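Local coordinates for protein carboxylic ester hydrolase (PDB 7K4O) that acts as a serine esterase of the tannase family, probably hydrolysing galloyl ester bonds of tannins, at residues Trp193-Gln197 with Thr396-Leu401; Leu147-Tyr152 with Tyr390-Leu394; His155-Ser159 with Phe199-Trp203. All coordinates share one frame; numbering follows the deposited sequence.

Contact 1: residues Trp193-Gln197 with Thr396-Leu401; sequences WSQVQ and TTWPDL
The carboxamide of Q197 reads the backbone of T396-L401 through both of its polar ends, a compact example of how one side chain can pair with a loop that lacks regular structure. The fold is that of an alpha/beta-hydrolase, and Q197 stands just after helix 187-196, which starts next to S186, the probable nucleophile at the gallic acid pocket. Its chain is extended beyond CG (chi2 171°), and this reach carries the amide up to the loop. There NE2 donates to T396 O at 3.0 Å in a fairly straight bond (N-H...O 165°), and it has a further hydrogen bond outside the two segments. The acceptor lies in the amide plane of Q197, whereas the donor sits well above the carbonyl plane of T396 and not on a lone pair. OE1 accepts a weak bond from W398 N, 3.3 Å away. Together the two bonds, one of them weak, favour this rotation of the amide.

Other polar atoms are satisfied close by. The hydroxyl of S194 bonds to E191 O, while T396 OG1 meets both L394 O and R190 NH1; W398 O is held by the hydroxyl of Y430 on helix 425-438. Backbone oxygens of the two segments also share a water, which donates to Q197 O and to D400 O.

Apolar atoms complete the join. T396 CG2 rests against W193 CB at 3.6 Å and lies 3.6 Å from Q197 OE1. The side chains of L401, at the N-cap position before helix 402-406, and W193 cross at about a right angle, and the two methyls of L401 go separate ways. CD1 approaches W193 CZ3, and CD2 touches Q197 CG at 3.7 Å.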
loop_
_atom_site.group_PDB
_atom_site.type_symbol
_atom_site.label_atom_id
_atom_site.label_comp_id
_atom_site.label_asym_id
_atom_site.label_seq_id
_atom_site.Cartn_x
_atom_site.Cartn_y
_atom_site.Cartn_z
ATOM N N TRP A 193 0.055 -8.995 -0.711
ATOM C CA TRP A 193 1.312 -9.795 -0.773
ATOM C C TRP A 193 1.285 -10.932 0.249
ATOM O O TRP A 193 1.879 -11.981 -0.019
ATOM C CB TRP A 193 2.556 -8.923 -0.598
ATOM C CG TRP A 193 2.946 -8.189 -1.835
ATOM C CD1 TRP A 193 2.990 -6.842 -1.992
ATOM C CD2 TRP A 193 3.257 -8.755 -3.121
ATOM N NE1 TRP A 193 3.401 -6.527 -3.256
ATOM C CE2 TRP A 193 3.564 -7.683 -3.976
ATOM C CE3 TRP A 193 3.406 -10.063 -3.613
ATOM C CZ2 TRP A 193 3.949 -7.880 -5.298
ATOM C CZ3 TRP A 193 3.792 -10.249 -4.922
ATOM C CH2 TRP A 193 4.037 -9.166 -5.762
ATOM N N SER A 194 0.615 -10.777 1.386
ATOM C CA SER A 194 0.591 -11.802 2.442
ATOM C C SER A 194 0.001 -13.100 1.874
ATOM O O SER A 194 0.394 -14.205 2.301
ATOM C CB SER A 194 -0.150 -11.358 3.675
ATOM O OG SER A 194 -1.566 -11.349 3.519
ATOM N N GLN A 195 -0.954 -12.990 0.957
ATOM C CA GLN A 195 -1.607 -14.175 0.364
ATOM C C GLN A 195 -0.824 -14.695 -0.855
ATOM O O GLN A 195 -0.608 -15.902 -0.963
ATOM C CB GLN A 195 -3.039 -13.876 -0.082
ATOM C CG GLN A 195 -3.900 -13.308 1.026
ATOM C CD GLN A 195 -3.991 -14.212 2.237
ATOM O OE1 GLN A 195 -4.532 -15.297 2.168
ATOM N NE2 GLN A 195 -3.377 -13.791 3.341
ATOM N N VAL A 196 -0.351 -13.800 -1.720
ATOM C CA VAL A 196 0.431 -14.186 -2.925
ATOM C C VAL A 196 1.694 -14.957 -2.510
ATOM O O VAL A 196 2.072 -15.884 -3.169
ATOM C CB VAL A 196 0.726 -12.962 -3.772
ATOM C CG1 VAL A 196 1.711 -13.270 -4.889
ATOM C CG2 VAL A 196 -0.558 -12.321 -4.344
ATOM N N GLN A 197 2.277 -14.597 -1.371
ATOM C CA GLN A 197 3.499 -15.247 -0.852
ATOM C C GLN A 197 3.271 -16.642 -0.275
ATOM O O GLN A 197 4.256 -17.335 -0.108
ATOM C CB GLN A 197 4.151 -14.310 0.172
ATOM C CG GLN A 197 4.827 -13.138 -0.476
ATOM C CD GLN A 197 5.301 -12.060 0.463
ATOM O OE1 GLN A 197 5.360 -12.238 1.689
ATOM N NE2 GLN A 197 5.560 -10.883 -0.087
ATOM N N THR A 396 6.312 -9.873 5.402
ATOM C CA THR A 396 5.664 -9.920 4.067
ATOM C C THR A 396 6.663 -9.626 2.944
ATOM O O THR A 396 6.290 -8.895 2.011
ATOM C CB THR A 396 4.431 -9.011 4.023
ATOM O OG1 THR A 396 3.712 -9.097 5.243
ATOM C CG2 THR A 396 3.527 -9.400 2.874
ATOM N N THR A 397 7.873 -10.199 3.001
ATOM C CA THR A 397 8.828 -10.029 1.913
ATOM C C THR A 397 9.354 -11.353 1.417
ATOM O O THR A 397 10.407 -11.352 0.795
ATOM C CB THR A 397 9.996 -9.114 2.271
ATOM O OG1 THR A 397 10.533 -9.607 3.520
ATOM C CG2 THR A 397 9.485 -7.704 2.327
ATOM N N TRP A 398 8.607 -12.424 1.555
ATOM C CA TRP A 398 9.047 -13.719 1.009
ATOM C C TRP A 398 9.170 -13.661 -0.513
ATOM O O TRP A 398 8.192 -13.328 -1.179
ATOM C CB TRP A 398 8.042 -14.747 1.433
ATOM C CG TRP A 398 8.430 -16.120 1.068
ATOM C CD1 TRP A 398 7.955 -16.824 0.008
ATOM C CD2 TRP A 398 9.209 -17.011 1.846
ATOM N NE1 TRP A 398 8.458 -18.080 0.046
ATOM C CE2 TRP A 398 9.266 -18.210 1.117
ATOM C CE3 TRP A 398 9.916 -16.832 3.021
ATOM C CZ2 TRP A 398 9.917 -19.321 1.619
ATOM C CZ3 TRP A 398 10.627 -17.925 3.480
ATOM C CH2 TRP A 398 10.619 -19.116 2.786
ATOM N N PRO A 399 10.370 -13.851 -1.079
ATOM C CA PRO A 399 10.598 -13.596 -2.509
ATOM C C PRO A 399 10.384 -14.785 -3.436
ATOM O O PRO A 399 10.475 -14.586 -4.616
ATOM C CB PRO A 399 12.079 -13.130 -2.509
ATOM C CG PRO A 399 12.689 -14.012 -1.455
ATOM C CD PRO A 399 11.641 -14.041 -0.357
ATOM N N ASP A 400 10.168 -15.987 -2.904
ATOM C CA ASP A 400 9.957 -17.199 -3.713
ATOM C C ASP A 400 8.442 -17.324 -3.945
ATOM O O ASP A 400 7.724 -17.748 -3.027
ATOM C CB ASP A 400 10.497 -18.438 -3.032
ATOM C CG ASP A 400 10.208 -19.695 -3.828
ATOM O OD1 ASP A 400 9.765 -19.519 -5.005
ATOM O OD2 ASP A 400 10.377 -20.785 -3.268
ATOM N N LEU A 401 7.977 -16.919 -5.120
ATOM C CA LEU A 401 6.539 -16.922 -5.467
ATOM C C LEU A 401 6.289 -18.062 -6.461
ATOM O O LEU A 401 5.321 -17.994 -7.256
ATOM C CB LEU A 401 6.182 -15.565 -6.065
ATOM C CG LEU A 401 6.415 -14.334 -5.205
ATOM C CD1 LEU A 401 5.928 -13.068 -5.892
ATOM C CD2 LEU A 401 5.699 -14.482 -3.855
HETATM O O HOH W 1 5.362 -18.795 -2.092
#

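Contact 2: residues Leu147-Tyr152 with Tyr390-Leu394; sequences LYMFAY and YYSTL
T393 presses into the side of helix 144-169 between A151 and Y148, and its three side-chain heavy atoms illustrate how a small branched residue can serve several neighbours at once. CB lies 3.7 Å from A151 CB, where the backbones also come nearest. From there the branches part: OG1 sits between the backbone N and the carbonyl carbon (chi1 52°), which turns CG2 toward the tyrosine. OG1 lies near both methyls of L147 and at the edge of the Y390 ring, in its plane. CG2 ends over one face of the Y148 ring, 3.8 Å from the ring centroid and 17° off the normal, a CH-pi contact displaced toward the rim near CZ.

L394 extends the apolar surface. Its CD1 meets L147 CD1 at 3.7 Å, and its CD2 reaches the other way, to F150 CD2 at 3.9 Å and over the backbone of A151. The side chain of F150 is about 7 Å from the bound gallic acid. L147 CD1 also touches the Y390 ring, whose hydroxyl is bonded to L360 O on helix 351-361.

The backbone oxygens at the contact find partners in a water and in two arginines outside the segments. The water lies 2.7 Å from T393 O and more weakly near A151 O, an oxygen that has a second partner in R190 NH1. S392 O is taken by R198 NH2.

T393 is the last residue of a type I beta turn from Y390, closed by T393 N bonding to Y390 O. The result is a turn, at the end of the long helix 376-390, packed against helix 144-169 of the alpha/beta-hydrolase fold.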
loop_
_atom_site.group_PDB
_atom_site.type_symbol
_atom_site.label_atom_id
_atom_site.label_comp_id
_atom_site.label_asym_id
_atom_site.label_seq_id
_atom_site.Cartn_x
_atom_site.Cartn_y
_atom_site.Cartn_z
ATOM N N LEU A 147 -2.267 -11.161 15.930
ATOM C CA LEU A 147 -1.091 -11.041 15.077
ATOM C C LEU A 147 -1.254 -11.897 13.823
ATOM O O LEU A 147 -1.049 -11.367 12.720
ATOM C CB LEU A 147 0.170 -11.454 15.849
ATOM C CG LEU A 147 1.427 -11.521 15.027
ATOM C CD1 LEU A 147 1.852 -10.142 14.575
ATOM C CD2 LEU A 147 2.588 -12.147 15.784
ATOM N N TYR A 148 -1.590 -13.169 14.001
ATOM C CA TYR A 148 -1.670 -14.096 12.844
ATOM C C TYR A 148 -2.863 -13.716 11.941
ATOM O O TYR A 148 -2.704 -13.806 10.685
ATOM C CB TYR A 148 -1.746 -15.558 13.296
ATOM C CG TYR A 148 -0.370 -16.149 13.476
ATOM C CD1 TYR A 148 0.387 -15.847 14.608
ATOM C CD2 TYR A 148 0.176 -17.037 12.568
ATOM C CE1 TYR A 148 1.656 -16.388 14.777
ATOM C CE2 TYR A 148 1.457 -17.567 12.710
ATOM C CZ TYR A 148 2.198 -17.253 13.846
ATOM O OH TYR A 148 3.438 -17.797 14.053
ATOM N N MET A 149 -4.016 -13.403 12.521
ATOM C CA MET A 149 -5.179 -12.993 11.706
ATOM C C MET A 149 -4.843 -11.717 10.889
ATOM O O MET A 149 -5.095 -11.693 9.672
ATOM C CB MET A 149 -6.360 -12.738 12.623
ATOM C CG MET A 149 -7.025 -14.015 13.100
ATOM S SD MET A 149 -7.840 -14.936 11.736
ATOM C CE MET A 149 -9.385 -14.025 11.691
ATOM N N PHE A 150 -4.225 -10.707 11.488
ATOM C CA PHE A 150 -3.827 -9.487 10.762
ATOM C C PHE A 150 -2.770 -9.810 9.717
ATOM O O PHE A 150 -2.834 -9.321 8.573
ATOM C CB PHE A 150 -3.314 -8.444 11.757
ATOM C CG PHE A 150 -2.995 -7.079 11.205
ATOM C CD1 PHE A 150 -3.930 -6.351 10.485
ATOM C CD2 PHE A 150 -1.767 -6.496 11.437
ATOM C CE1 PHE A 150 -3.641 -5.077 10.028
ATOM C CE2 PHE A 150 -1.456 -5.232 10.935
ATOM C CZ PHE A 150 -2.407 -4.511 10.287
ATOM N N ALA A 151 -1.770 -10.621 10.077
ATOM C CA ALA A 151 -0.629 -10.955 9.210
ATOM C C ALA A 151 -1.120 -11.583 7.908
ATOM O O ALA A 151 -0.651 -11.124 6.866
ATOM C CB ALA A 151 0.359 -11.858 9.905
ATOM N N TYR A 152 -1.896 -12.658 8.004
ATOM C CA TYR A 152 -2.281 -13.410 6.787
ATOM C C TYR A 152 -3.481 -14.316 6.984
ATOM O O TYR A 152 -4.058 -14.736 5.962
ATOM C CB TYR A 152 -1.093 -14.226 6.262
ATOM C CG TYR A 152 -0.662 -15.389 7.117
ATOM C CD1 TYR A 152 -1.279 -16.621 7.016
ATOM C CD2 TYR A 152 0.390 -15.260 8.044
ATOM C CE1 TYR A 152 -0.860 -17.701 7.791
ATOM C CE2 TYR A 152 0.829 -16.332 8.803
ATOM C CZ TYR A 152 0.204 -17.551 8.676
ATOM O OH TYR A 152 0.616 -18.626 9.443
ATOM N N TYR A 390 9.392 -10.975 13.134
ATOM C CA TYR A 390 8.157 -10.824 12.316
ATOM C C TYR A 390 8.315 -11.434 10.930
ATOM O O TYR A 390 7.323 -11.350 10.136
ATOM C CB TYR A 390 7.683 -9.358 12.340
ATOM C CG TYR A 390 7.169 -8.954 13.701
ATOM C CD1 TYR A 390 6.126 -9.630 14.284
ATOM C CD2 TYR A 390 7.798 -7.983 14.472
ATOM C CE1 TYR A 390 5.696 -9.385 15.573
ATOM C CE2 TYR A 390 7.357 -7.715 15.755
ATOM C CZ TYR A 390 6.289 -8.383 16.308
ATOM O OH TYR A 390 5.875 -8.177 17.583
ATOM N N TYR A 391 9.416 -12.112 10.642
ATOM C CA TYR A 391 9.675 -12.721 9.303
ATOM C C TYR A 391 8.453 -13.510 8.835
ATOM O O TYR A 391 8.050 -13.383 7.666
ATOM C CB TYR A 391 10.862 -13.699 9.363
ATOM C CG TYR A 391 11.694 -13.760 8.107
ATOM C CD1 TYR A 391 11.313 -14.521 7.016
ATOM C CD2 TYR A 391 12.891 -13.089 8.046
ATOM C CE1 TYR A 391 12.100 -14.541 5.867
ATOM C CE2 TYR A 391 13.696 -13.135 6.926
ATOM C CZ TYR A 391 13.250 -13.791 5.811
ATOM O OH TYR A 391 14.103 -13.757 4.733
ATOM N N SER A 392 7.918 -14.361 9.707
ATOM C CA SER A 392 6.863 -15.361 9.396
ATOM C C SER A 392 5.450 -14.767 9.426
ATOM O O SER A 392 4.492 -15.506 9.074
ATOM C CB SER A 392 6.942 -16.547 10.321
ATOM O OG SER A 392 8.127 -17.279 10.119
ATOM N N THR A 393 5.254 -13.531 9.880
ATOM C CA THR A 393 3.897 -12.965 10.100
ATOM C C THR A 393 3.795 -11.641 9.343
ATOM O O THR A 393 3.200 -11.588 8.268
ATOM C CB THR A 393 3.531 -12.835 11.603
ATOM O OG1 THR A 393 4.607 -12.124 12.246
ATOM C CG2 THR A 393 3.336 -14.178 12.272
ATOM N N LEU A 394 4.371 -10.552 9.855
ATOM C CA LEU A 394 4.104 -9.202 9.300
ATOM C C LEU A 394 5.121 -8.813 8.226
ATOM O O LEU A 394 4.787 -7.911 7.457
ATOM C CB LEU A 394 4.128 -8.198 10.455
ATOM C CG LEU A 394 3.001 -8.360 11.466
ATOM C CD1 LEU A 394 3.200 -7.360 12.586
ATOM C CD2 LEU A 394 1.686 -8.138 10.806
HETATM O O HOH W 2 2.514 -11.578 5.618
#

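Contact 3: residues His155-Ser159 with Phe199-Trp203; sequences HRELS and FGDEW
R156 lies flat on F199, the guanidinium plane and the ring plane only 2° apart, in a stack that joins two elements of the alpha/beta-hydrolase core: helix 144-169 and the loop leading from helix 187-196 into strand 205-209. It is an instructive case of an arginine using its aliphatic part as much as its charge. CD sits over the middle of the ring, 3.6 Å from the centroid of F199, and makes a CH-pi contact. NE and CZ follow past CD1 of the ring, so the cation-pi interaction is off-centre, with CZ 4.2 Å from the same centroid. A bend in the chain at chi2 folds it across the ring and leads NH1 back toward the loop. There NH1 donates to a water that in turn donates to D201 OD1.

E202 is the other main residue of the contact. With CG anti to the backbone N and the chain extended beyond it, the carboxylate comes in between R156 and S159, with OE1 near the guanidinium plane at its edge. The salt bridge is long, 3.8 Å from R156 NH1 to E202 OE1, and probably adds electrostatic attraction more than a directed bond. OE2 is gripped more closely: S159 OG donates to it at 2.8 Å, meeting it on the anti side and 34° out of the carboxylate plane.

The S159 hydroxyl has further partners. S92 OG of strand 89-93 is hydrogen-bonded to it, and the N-H of W203, whose indole is stacked on Y182, is shared weakly between S159 OG and S92 OG. The first of these bonds, from W203 NE1 to S159 OG, is 3.1 Å long and bent to 129°. E202 OE2 meanwhile lies over a face of the indole, 3.2 Å above its plane and offset toward the rim.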
loop_
_atom_site.group_PDB
_atom_site.type_symbol
_atom_site.label_atom_id
_atom_site.label_comp_id
_atom_site.label_asym_id
_atom_site.label_seq_id
_atom_site.Cartn_x
_atom_site.Cartn_y
_atom_site.Cartn_z
ATOM N N HIS A 155 -7.307 -13.061 5.806
ATOM C CA HIS A 155 -7.549 -12.964 4.341
ATOM C C HIS A 155 -7.652 -14.348 3.694
ATOM O O HIS A 155 -8.479 -14.546 2.773
ATOM C CB HIS A 155 -6.492 -12.123 3.665
ATOM C CG HIS A 155 -6.849 -10.690 3.637
ATOM N ND1 HIS A 155 -7.939 -10.220 2.871
ATOM C CD2 HIS A 155 -6.354 -9.643 4.330
ATOM C CE1 HIS A 155 -8.057 -8.927 3.101
ATOM N NE2 HIS A 155 -7.087 -8.534 3.962
ATOM N N ARG A 156 -6.898 -15.309 4.181
ATOM C CA ARG A 156 -7.026 -16.705 3.709
ATOM C C ARG A 156 -8.454 -17.204 3.955
ATOM O O ARG A 156 -9.072 -17.805 3.037
ATOM C CB ARG A 156 -5.972 -17.553 4.410
ATOM C CG ARG A 156 -6.017 -19.021 4.071
ATOM C CD ARG A 156 -5.952 -19.239 2.616
ATOM N NE ARG A 156 -5.718 -20.676 2.376
ATOM C CZ ARG A 156 -5.757 -21.217 1.154
ATOM N NH1 ARG A 156 -5.927 -20.468 0.077
ATOM N NH2 ARG A 156 -5.547 -22.504 1.015
ATOM N N GLU A 157 -8.966 -16.999 5.182
ATOM C CA GLU A 157 -10.314 -17.457 5.571
ATOM C C GLU A 157 -11.380 -16.734 4.730
ATOM O O GLU A 157 -12.337 -17.393 4.281
ATOM C CB GLU A 157 -10.494 -17.248 7.062
ATOM C CG GLU A 157 -9.654 -18.195 7.910
ATOM C CD GLU A 157 -9.515 -17.866 9.395
ATOM O OE1 GLU A 157 -10.138 -16.876 9.863
ATOM O OE2 GLU A 157 -8.788 -18.635 10.079
ATOM N N LEU A 158 -11.241 -15.422 4.583
ATOM C CA LEU A 158 -12.186 -14.618 3.777
ATOM C C LEU A 158 -12.258 -15.199 2.358
ATOM O O LEU A 158 -13.374 -15.367 1.829
ATOM C CB LEU A 158 -11.798 -13.144 3.777
ATOM C CG LEU A 158 -12.506 -12.231 2.746
ATOM C CD1 LEU A 158 -14.016 -12.258 2.881
ATOM C CD2 LEU A 158 -11.930 -10.837 2.808
ATOM N N SER A 159 -11.124 -15.432 1.724
ATOM C CA SER A 159 -11.163 -15.956 0.338
ATOM C C SER A 159 -11.805 -17.332 0.324
ATOM O O SER A 159 -12.671 -17.598 -0.572
ATOM C CB SER A 159 -9.801 -15.976 -0.273
ATOM O OG SER A 159 -9.334 -14.660 -0.464
ATOM N N PHE A 199 -0.154 -18.683 -0.787
ATOM C CA PHE A 199 -1.315 -19.475 -1.286
ATOM C C PHE A 199 -1.432 -19.261 -2.793
ATOM O O PHE A 199 -2.003 -18.222 -3.242
ATOM C CB PHE A 199 -2.582 -19.113 -0.540
ATOM C CG PHE A 199 -2.472 -19.139 0.961
ATOM C CD1 PHE A 199 -2.219 -20.327 1.625
ATOM C CD2 PHE A 199 -2.557 -17.972 1.695
ATOM C CE1 PHE A 199 -2.052 -20.338 3.002
ATOM C CE2 PHE A 199 -2.409 -17.973 3.057
ATOM C CZ PHE A 199 -2.145 -19.166 3.715
ATOM N N GLY A 200 -0.895 -20.192 -3.534
ATOM C CA GLY A 200 -0.691 -20.001 -4.984
ATOM C C GLY A 200 -1.975 -19.861 -5.770
ATOM O O GLY A 200 -1.973 -19.123 -6.777
ATOM N N ASP A 201 -3.041 -20.520 -5.355
ATOM C CA ASP A 201 -4.280 -20.451 -6.169
ATOM C C ASP A 201 -5.425 -19.749 -5.443
ATOM O O ASP A 201 -6.559 -19.861 -5.936
ATOM C CB ASP A 201 -4.700 -21.836 -6.629
ATOM C CG ASP A 201 -4.743 -22.819 -5.499
ATOM O OD1 ASP A 201 -5.240 -22.450 -4.412
ATOM O OD2 ASP A 201 -4.154 -23.914 -5.677
ATOM N N GLU A 202 -5.169 -18.934 -4.430
ATOM C CA GLU A 202 -6.241 -18.167 -3.782
ATOM C C GLU A 202 -6.813 -17.147 -4.789
ATOM O O GLU A 202 -8.042 -17.009 -4.875
ATOM C CB GLU A 202 -5.662 -17.491 -2.543
ATOM C CG GLU A 202 -6.636 -16.600 -1.817
ATOM C CD GLU A 202 -6.123 -16.078 -0.471
ATOM O OE1 GLU A 202 -5.290 -16.758 0.092
ATOM O OE2 GLU A 202 -6.651 -15.089 0.003
ATOM N N TRP A 203 -5.950 -16.441 -5.504
ATOM C CA TRP A 203 -6.355 -15.421 -6.486
ATOM C C TRP A 203 -5.687 -15.670 -7.826
ATOM O O TRP A 203 -4.480 -16.017 -7.882
ATOM C CB TRP A 203 -6.037 -14.010 -6.018
ATOM C CG TRP A 203 -6.630 -13.629 -4.700
ATOM C CD1 TRP A 203 -7.870 -13.900 -4.201
ATOM C CD2 TRP A 203 -5.942 -12.899 -3.676
ATOM N NE1 TRP A 203 -8.015 -13.330 -2.947
ATOM C CE2 TRP A 203 -6.839 -12.747 -2.603
ATOM C CE3 TRP A 203 -4.665 -12.333 -3.570
ATOM C CZ2 TRP A 203 -6.521 -12.026 -1.449
ATOM C CZ3 TRP A 203 -4.350 -11.627 -2.432
ATOM C CH2 TRP A 203 -5.260 -11.463 -1.394
HETATM O O HOH W 3 -6.780 -21.684 -2.469
#

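In the fold
Followed from the N terminus, the chain first lays down helix 144-169, which supplies 147-152 to contact 2 and 155-159 to contact 3. It then runs through strand 179-185 and helix 187-196, where 193-197 waits for a distant partner. Soon afterwards 199-203 closes contact 3, a short loop within the sheet-and-helix core. A long excursion follows, and on its return 390-394 closes contact 2, inside whose loop contact 3 is nested. Then 396-401 closes contact 1, which crosses both others. The returning loop thus ties together two neighbouring core helices, and S194 of contact 1 packs on A151 of contact 2 where they meet.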